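Local coordinates for protein copper-transporting ATPase RAN1 (Arabidopsis thaliana, PDB 3DXS) that probably pumps copper across membranes at the expense of ATP, this fragment being an amino-terminal metal-binding domain with a CxxC site, at residues V45-P48 and N49-K52. The protein carries 1 engineered substitution. Residues are numbered along the deposited sequence; the frame is centred on the assembly and turned at random. Where two conformers were deposited one is given.
Sequences VFDP and NLVK
D47 holds the turn twice, its OD1 bonding N49 N in an Asx turn and its carbonyl O bonding L50 N in a beta-turn, where the chain passes from strand 41-46 to helix 53-63 of this ferredoxin-like heavy-metal-associated domain. The D47 carbonyl O takes two amide donors. L50 N, at 2.8 Å from D47 O, closes the beta-turn through P48 and N49. V51 N is 3.1 Å from D47 O, a longer and more bent bond (135°). With chi1 at 172°, the D47 carboxylate is swung beside its own carbonyl carbon, and D47 OD1 accepts N49 N at 2.9 Å, met from above the carboxylate plane. This side-chain bond grips the amide that the backbone turn does not use. The other oxygen, OD2, lies against the L50 methyl CD1.

Beneath the turn the contacts are weaker or apolar. P48 CA points its hydrogen at V51 O, 3.2 Å away, in a nearly straight CH...O contact. V51 O is also 3.3 Å from F46 CD2, while F46 CB meets V51 CG1. Both F46 and V51 are buried and also touch I56 of helix 53-63, which joins the turn to that helix. K52 is the N-cap residue of the helix, and D55 OD2 accepts its backbone N, linking the turn directly to the first helical residues.

In one of its two conformers the K52 side chain folds back over P48 rather than extending outward, so its contacts there are not certain to be permanent. Bends at chi2 and chi4 carry K52 CE to 3.5 Å from P48 CB. In this conformer the ammonium K52 NZ donates to P48 O at 2.8 Å, tilted 34° from the carbonyl plane.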
ATOM      1  N   VAL A  45       3.223   3.842   5.837  1.00  7.57           N
ATOM      2  CA  VAL A  45       4.292   4.151   6.793  1.00  8.02           C
ATOM      3  C   VAL A  45       4.972   2.845   7.165  1.00  8.03           C
ATOM      4  O   VAL A  45       4.319   1.901   7.591  1.00  7.94           O
ATOM      5  CB  VAL A  45       3.750   4.850   8.046  1.00  8.03           C
ATOM      6  CG1 VAL A  45       4.877   5.107   9.026  1.00  8.47           C
ATOM      7  CG2 VAL A  45       3.047   6.174   7.674  1.00  8.05           C
ATOM      8  N   PHE A  46       6.275   2.783   6.929  1.00  8.26           N
ATOM      9  CA  PHE A  46       7.011   1.521   7.054  1.00  8.51           C
ATOM     10  C   PHE A  46       8.431   1.720   7.563  1.00  8.60           C
ATOM     11  O   PHE A  46       9.015   2.789   7.439  1.00  8.08           O
ATOM     12  CB  PHE A  46       7.052   0.775   5.702  1.00  8.26           C
ATOM     13  CG  PHE A  46       7.905   1.461   4.639  1.00  9.67           C
ATOM     14  CD1 PHE A  46       7.388   2.483   3.878  1.00  9.69           C
ATOM     15  CD2 PHE A  46       9.210   1.081   4.408  1.00  9.95           C
ATOM     16  CE1 PHE A  46       8.165   3.117   2.924  1.00 10.67           C
ATOM     17  CE2 PHE A  46       9.980   1.701   3.445  1.00 10.21           C
ATOM     18  CZ  PHE A  46       9.455   2.718   2.706  1.00 11.45           C
ATOM     19  N   ASP A  47       8.944   0.639   8.120  1.00  8.85           N
ATOM     20  CA  ASP A  47      10.321   0.567   8.641  1.00  9.64           C
ATOM     21  C   ASP A  47      11.227  -0.021   7.555  1.00  9.70           C
ATOM     22  O   ASP A  47      11.135  -1.213   7.267  1.00  9.64           O
ATOM     23  CB  ASP A  47      10.358  -0.324   9.893  1.00  9.64           C
ATOM     24  CG  ASP A  47      11.766  -0.603  10.386  1.00 10.82           C
ATOM     25  OD1 ASP A  47      12.733  -0.093   9.794  1.00 12.12           O
ATOM     26  OD2 ASP A  47      11.895  -1.355  11.372  1.00 13.63           O
ATOM     27  N   PRO A  48      12.072   0.807   6.920  1.00  9.88           N
ATOM     28  CA  PRO A  48      12.890   0.361   5.789  1.00 10.45           C
ATOM     29  C   PRO A  48      13.894  -0.724   6.135  1.00 10.70           C
ATOM     30  O   PRO A  48      14.446  -1.366   5.247  1.00 11.00           O
ATOM     31  CB  PRO A  48      13.611   1.632   5.323  1.00 10.63           C
ATOM     32  CG  PRO A  48      13.356   2.644   6.325  1.00 10.73           C
ATOM     33  CD  PRO A  48      12.210   2.249   7.175  1.00 10.28           C
ATOM     34  N   ASN A  49      14.079  -0.959   7.425  1.00 10.89           N
ATOM     35  CA  ASN A  49      14.973  -2.048   7.861  1.00 11.27           C
ATOM     36  C   ASN A  49      14.311  -3.388   7.621  1.00 11.57           C
ATOM     37  O   ASN A  49      14.974  -4.408   7.488  1.00 12.09           O
ATOM     38  CB  ASN A  49      15.376  -1.933   9.333  1.00 11.38           C
ATOM     39  CG  ASN A  49      16.500  -0.940   9.562  1.00 12.13           C
ATOM     40  OD1 ASN A  49      16.860  -0.153   8.681  1.00 13.27           O
ATOM     41  ND2 ASN A  49      17.072  -0.979  10.753  1.00 12.12           N
ATOM     42  N   LEU A  50      12.986  -3.360   7.559  1.00 11.53           N
ATOM     43  CA  LEU A  50      12.174  -4.593   7.534  1.00 11.52           C
ATOM     44  C   LEU A  50      11.447  -4.814   6.218  1.00 12.09           C
ATOM     45  O   LEU A  50      10.998  -5.909   5.909  1.00 12.43           O
ATOM     46  CB  LEU A  50      11.156  -4.601   8.673  1.00 11.31           C
ATOM     47  CG  LEU A  50      11.754  -4.775  10.075  1.00 10.51           C
ATOM     48  CD1 LEU A  50      10.677  -4.672  11.154  1.00 10.41           C
ATOM     49  CD2 LEU A  50      12.494  -6.105  10.156  1.00 10.65           C
ATOM     50  N   VAL A  51      11.318  -3.749   5.464  1.00 12.38           N
ATOM     51  CA  VAL A  51      10.586  -3.818   4.193  1.00 12.80           C
ATOM     52  C   VAL A  51      10.884  -2.611   3.348  1.00 13.28           C
ATOM     53  O   VAL A  51      11.181  -1.533   3.837  1.00 13.07           O
ATOM     54  CB  VAL A  51       9.049  -3.985   4.431  1.00 12.76           C
ATOM     55  CG1 VAL A  51       8.444  -2.771   5.120  1.00 12.98           C
ATOM     56  CG2 VAL A  51       8.321  -4.277   3.123  1.00 12.95           C
ATOM     57  N   LYS A  52      10.829  -2.821   2.049  0.50 13.67           N
ATOM     58  CA  LYS A  52      11.040  -1.722   1.107  0.50 14.28           C
ATOM     59  C   LYS A  52       9.881  -1.568   0.144  0.50 14.30           C
ATOM     60  O   LYS A  52       8.935  -2.344   0.134  0.50 14.06           O
ATOM     61  CB  LYS A  52      12.366  -1.868   0.357  0.50 14.53           C
ATOM     62  CG  LYS A  52      13.621  -1.652   1.240  0.50 15.60           C
ATOM     63  CD  LYS A  52      13.555  -0.354   2.069  0.50 16.00           C
ATOM     64  CE  LYS A  52      14.947   0.229   2.359  0.50 17.01           C
ATOM     65  NZ  LYS A  52      15.900  -0.735   2.986  0.50 16.13           N
TER